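Local coordinates for glucosidase (Croceicoccus marinus, PDB 5Z3K), which probably hydrolyses O-glycosidic bonds, as a beta-glucosidase of glycoside hydrolase family 39 from a deep-sea bacterium, at residues A[55-60]-A[108-113]; A[62-67]-A[114-119]. All coordinates share one frame; numbering follows the deposited sequence.

Contact 1. Residues A[55-60]-A[108-113]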
# COMPACT_ATOMS: atom_id res chain seq x y z
N ARG A 55 2.46 -2.83 6.38
CA ARG A 55 2.53 -4.28 6.30
C ARG A 55 3.90 -4.75 6.79
O ARG A 55 4.92 -4.17 6.42
CB ARG A 55 2.30 -4.74 4.86
CG ARG A 55 2.19 -6.24 4.64
CD ARG A 55 1.64 -6.55 3.24
NE ARG A 55 1.26 -7.97 3.10
CZ ARG A 55 2.03 -8.91 2.54
NH1 ARG A 55 3.23 -8.59 2.05
NH2 ARG A 55 1.61 -10.16 2.48
N SER A 56 3.91 -5.80 7.62
CA SER A 56 5.13 -6.20 8.32
C SER A 56 5.95 -7.22 7.55
O SER A 56 7.04 -7.59 8.01
CB SER A 56 4.77 -6.78 9.69
OG SER A 56 4.08 -8.02 9.55
N TYR A 57 5.47 -7.68 6.40
CA TYR A 57 6.05 -8.85 5.74
C TYR A 57 7.53 -8.64 5.41
O TYR A 57 8.34 -9.57 5.53
CB TYR A 57 5.24 -9.17 4.48
CG TYR A 57 5.76 -10.37 3.71
CD1 TYR A 57 5.46 -11.66 4.13
CD2 TYR A 57 6.52 -10.21 2.56
CE1 TYR A 57 5.92 -12.77 3.43
CE2 TYR A 57 6.99 -11.31 1.85
CZ TYR A 57 6.69 -12.59 2.29
OH TYR A 57 7.16 -13.68 1.60
N ASP A 58 7.92 -7.42 5.03
CA ASP A 58 9.32 -7.23 4.65
C ASP A 58 10.25 -7.05 5.85
O ASP A 58 11.47 -7.11 5.68
CB ASP A 58 9.43 -6.07 3.66
CG ASP A 58 8.71 -6.37 2.36
OD1 ASP A 58 9.02 -7.41 1.73
OD2 ASP A 58 7.80 -5.62 1.98
N TRP A 59 9.71 -6.89 7.05
CA TRP A 59 10.52 -6.94 8.25
C TRP A 59 11.12 -8.33 8.44
O TRP A 59 10.74 -9.31 7.79
CB TRP A 59 9.69 -6.58 9.48
CG TRP A 59 9.02 -5.23 9.47
CD1 TRP A 59 9.22 -4.19 8.57
CD2 TRP A 59 8.03 -4.76 10.40
NE1 TRP A 59 8.42 -3.12 8.90
CE2 TRP A 59 7.68 -3.45 10.01
CE3 TRP A 59 7.42 -5.33 11.52
CZ2 TRP A 59 6.74 -2.69 10.72
CZ3 TRP A 59 6.47 -4.59 12.22
CH2 TRP A 59 6.14 -3.27 11.81
N VAL A 60 12.07 -8.42 9.37
CA VAL A 60 12.56 -9.71 9.85
C VAL A 60 11.64 -10.15 10.98
O VAL A 60 12.02 -10.11 12.16
CB VAL A 60 14.04 -9.60 10.28
CG1 VAL A 60 14.56 -10.94 10.82
CG2 VAL A 60 14.89 -9.12 9.10
N THR A 108 1.73 -9.62 8.91
CA THR A 108 1.64 -10.79 8.06
C THR A 108 2.25 -11.98 8.78
O THR A 108 3.43 -11.97 9.14
CB THR A 108 2.32 -10.56 6.71
OG1 THR A 108 1.76 -9.41 6.06
CG2 THR A 108 2.12 -11.78 5.79
N ILE A 109 1.44 -13.01 8.99
CA ILE A 109 1.87 -14.30 9.54
C ILE A 109 2.35 -15.17 8.38
O ILE A 109 1.55 -15.65 7.58
CB ILE A 109 0.71 -14.98 10.29
CG1 ILE A 109 0.20 -14.06 11.42
CG2 ILE A 109 1.13 -16.36 10.82
CD1 ILE A 109 -1.11 -14.47 12.03
N ALA A 110 3.67 -15.40 8.31
CA ALA A 110 4.24 -16.16 7.21
C ALA A 110 5.55 -16.79 7.63
O ALA A 110 6.23 -16.31 8.55
CB ALA A 110 4.47 -15.28 5.97
N SER A 111 5.93 -17.88 6.94
CA SER A 111 7.21 -18.52 7.19
C SER A 111 8.34 -17.70 6.58
O SER A 111 8.13 -16.61 6.02
CB SER A 111 7.21 -19.95 6.63
OG SER A 111 7.31 -19.92 5.21
N GLU A 112 9.56 -18.22 6.69
CA GLU A 112 10.75 -17.55 6.17
C GLU A 112 10.90 -17.79 4.66
O GLU A 112 11.85 -18.41 4.18
CB GLU A 112 11.99 -18.00 6.94
CG GLU A 112 13.25 -17.24 6.59
CD GLU A 112 13.02 -15.74 6.51
OE1 GLU A 112 13.23 -15.16 5.43
OE2 GLU A 112 12.63 -15.15 7.54
N ILE A 113 9.92 -17.30 3.92
CA ILE A 113 9.97 -17.30 2.45
C ILE A 113 11.10 -16.39 1.99
O ILE A 113 11.14 -15.22 2.41
CB ILE A 113 8.63 -16.84 1.87
CG1 ILE A 113 7.51 -17.80 2.28
CG2 ILE A 113 8.74 -16.64 0.36
CD1 ILE A 113 6.12 -17.15 2.35
O HOH W 1 5.52 -10.31 9.56
O HOH W 2 10.09 -12.86 1.48
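Ser56 and Thr108 carry the direct polar link of this contact. Thr108 N donates to Ser56 OG over 2.9 Å, with an N-H...O angle of 154°. Ser56 OG lies between its own backbone N and carbonyl carbon (chi1 68°), which puts it where Thr108 N can reach it. Water 1 hydrogen-bonds Ser56 OG and donates to Thr108 O, 2.7 Å from each. The serine hydroxyl thus meets the N-H of Thr108 directly and its carbonyl through water. A second bridge lies farther along: water 2 hydrogen-bonds Tyr57 OH and donates to Ile113 O.

The Tyr57 side chain makes most of the packing. Its CG is anti to the backbone N (chi1 180°), and the ring runs past Thr108 toward Ile113. Thr108 CG2 lies 3.7 Å from Tyr57 CD1, at a slant to the ring. Ala110 CB meets the ring edge in plane, 3.9 Å from Tyr57 CE1. The phenol oxygen, Tyr57 OH, packs 3.5 Å from Ile113 CB, and water 2 serves its polar side.

The segments begin on the last residues of neighbouring strands 53-55 and 104-109 of the eight-stranded parallel TIM barrel and run on into the loops. Here Thr108 OG1 sits over one face of the Arg55 guanidinium, 3.1 Å above its plane and toward the rim. It is 3.3 Å from Arg55 NE, but the angle is too poor for a hydrogen bond. Asp156 takes Arg55 NH2 in a salt bridge. Glu153 OE2 pairs with Arg55 NE and hydrogen-bonds Thr108 OG1, so one carboxylate oxygen ties together two side chains that do not hydrogen-bond each other.

Contact 2. Residues A[62-67]-A[114-119]; sequences RLDTID and PANKQP
The first torsions of Asn116 and Thr65 bring their polar groups together. Asn116 CG is anti to the backbone N (chi1 171°), and the amide it carries faces segment 62-67. Thr65 OG1 lies between its backbone N and carbonyl carbon (chi1 47°), where it faces both Asn116 and Gln118.

Asn116 ND2 donates twice. One bond runs to Asp64 OD1 over 2.8 Å and is almost straight, at 177°. It leaves in the amide plane but arrives from above the carboxylate plane, the two planes being well turned from each other. Asp64 OD1 also accepts from Glu112 N and, weakly, from Thr65 N. The other bond runs to Thr65 OG1, also 2.8 Å from Asn116 ND2, and is more bent. Thr65 OG1 in turn donates to Gln118 O over 2.7 Å, from above the carbonyl plane. The threonine hydroxyl therefore accepts from one residue and donates to another of the same segment.

Asn116 OD1 accepts from Gln118 N over 3.1 Å, which forms an Asx turn. The asparagine thus shapes its own loop while binding the other. These loops follow strands 53-55 and 104-109 of the barrel, at the C-terminal ends of neighbouring parallel strands. An alanine in place of Asn116 would probably cost Asp64 OD1 one of its donors, leave Thr65 OG1 without its amide donor and the N-H of Gln118 without its turn acceptor.

Ile66, an exposed residue, and Asn116 reach toward each other tip to tip, with Ile66 CD1 3.8 Å from Asn116 CG. Ile66 CG2 lies looser, 4.1 Å from Gln118 OE1. Asp64 OD2 is hydrogen-bonded to Asn68 ND2, and a glycerol, probably from the crystallisation liquor, is hydrogen-bonded to Thr65 O.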
# COMPACT_ATOMS: atom_id res chain seq x y z
N ARG A 62 9.09 -13.01 10.78
CA ARG A 62 8.40 -14.18 10.25
C ARG A 62 8.20 -15.22 11.34
O ARG A 62 9.02 -15.37 12.25
CB ARG A 62 9.20 -14.79 9.09
CG ARG A 62 9.45 -13.83 7.95
CD ARG A 62 8.18 -13.53 7.20
NE ARG A 62 8.47 -12.61 6.10
CZ ARG A 62 9.00 -12.96 4.93
NH1 ARG A 62 9.29 -14.23 4.67
NH2 ARG A 62 9.23 -12.03 4.01
N LEU A 63 7.08 -15.93 11.25
CA LEU A 63 6.83 -17.08 12.11
C LEU A 63 7.23 -18.30 11.28
O LEU A 63 6.40 -18.89 10.59
CB LEU A 63 5.38 -17.15 12.57
CG LEU A 63 5.06 -18.40 13.40
CD1 LEU A 63 6.02 -18.48 14.58
CD2 LEU A 63 3.61 -18.44 13.87
N ASP A 64 8.52 -18.65 11.32
CA ASP A 64 8.99 -19.75 10.49
C ASP A 64 8.45 -21.07 11.03
O ASP A 64 8.20 -21.23 12.23
CB ASP A 64 10.52 -19.77 10.43
CG ASP A 64 11.04 -20.40 9.13
OD1 ASP A 64 10.23 -20.65 8.21
OD2 ASP A 64 12.26 -20.62 9.01
N THR A 65 8.22 -22.01 10.11
CA THR A 65 7.62 -23.29 10.45
C THR A 65 8.65 -24.38 10.71
O THR A 65 8.28 -25.52 10.99
CB THR A 65 6.66 -23.73 9.34
OG1 THR A 65 7.30 -23.59 8.06
CG2 THR A 65 5.39 -22.88 9.36
N ILE A 66 9.93 -24.06 10.60
CA ILE A 66 11.00 -24.89 11.12
C ILE A 66 11.81 -24.02 12.08
O ILE A 66 11.59 -22.82 12.19
CB ILE A 66 11.89 -25.48 10.01
CG1 ILE A 66 12.56 -24.34 9.23
CG2 ILE A 66 11.08 -26.39 9.08
CD1 ILE A 66 13.37 -24.79 8.04
N ASP A 67 12.76 -24.65 12.78
CA ASP A 67 13.63 -23.89 13.66
C ASP A 67 14.50 -22.95 12.84
O ASP A 67 15.01 -23.31 11.78
CB ASP A 67 14.52 -24.83 14.49
CG ASP A 67 13.74 -25.62 15.54
OD1 ASP A 67 12.50 -25.57 15.55
OD2 ASP A 67 14.39 -26.30 16.37
N PRO A 114 12.00 -16.84 1.08
CA PRO A 114 11.93 -18.11 0.36
C PRO A 114 12.74 -19.27 0.94
O PRO A 114 12.71 -20.35 0.37
CB PRO A 114 12.53 -17.75 -1.01
CG PRO A 114 13.60 -16.77 -0.65
CD PRO A 114 13.06 -15.97 0.54
N ALA A 115 13.46 -19.06 2.04
CA ALA A 115 14.30 -20.15 2.55
C ALA A 115 13.45 -21.36 2.92
O ALA A 115 13.83 -22.50 2.65
CB ALA A 115 15.12 -19.67 3.74
N ASN A 116 12.27 -21.12 3.48
CA ASN A 116 11.39 -22.21 3.91
C ASN A 116 9.94 -21.83 3.67
O ASN A 116 9.48 -20.78 4.13
CB ASN A 116 11.57 -22.53 5.39
CG ASN A 116 10.52 -23.49 5.88
OD1 ASN A 116 10.34 -24.55 5.31
ND2 ASN A 116 9.78 -23.10 6.92
N LYS A 117 9.20 -22.71 2.97
CA LYS A 117 7.77 -22.50 2.77
C LYS A 117 6.94 -23.68 3.23
O LYS A 117 5.77 -23.83 2.82
CB LYS A 117 7.45 -22.17 1.30
CG LYS A 117 8.05 -23.11 0.29
CD LYS A 117 9.34 -22.51 -0.26
CE LYS A 117 9.78 -23.23 -1.52
NZ LYS A 117 11.15 -22.76 -1.89
N GLN A 118 7.49 -24.52 4.11
CA GLN A 118 6.77 -25.71 4.54
C GLN A 118 5.57 -25.33 5.41
O GLN A 118 5.60 -24.32 6.12
CB GLN A 118 7.69 -26.65 5.32
CG GLN A 118 8.83 -27.21 4.50
CD GLN A 118 9.75 -28.08 5.33
OE1 GLN A 118 9.31 -28.73 6.28
NE2 GLN A 118 11.03 -28.08 5.00
N PRO A 119 4.50 -26.12 5.38
CA PRO A 119 3.39 -25.89 6.31
C PRO A 119 3.78 -26.25 7.74
O PRO A 119 4.84 -26.82 8.01
CB PRO A 119 2.29 -26.82 5.78
CG PRO A 119 3.06 -27.94 5.11
CD PRO A 119 4.29 -27.32 4.54

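How the contacts relate
The two contacts join the same pair of loops, one after strand 53-55 and one after strand 104-109 of the parallel barrel. The centres of contacts 1 and 2 are about 10 Å apart. Along the chain the segments alternate: 55-60, 62-67, 108-113, 114-119. Contact 1 is buried near the strand ends, and the centre of contact 2 lies farther out, about 25 Å from the centre of the chain. The contacts touch: Ser111 OG and Asn116 O are 2.6 Å apart, a probable hydrogen bond. The two loops are thus joined first beside the buried strand ends and again farther out. Arg62 of contact 2 reaches back into contact 1, hydrogen-bonded to Tyr57 O, Ser111 O and Ile113 O.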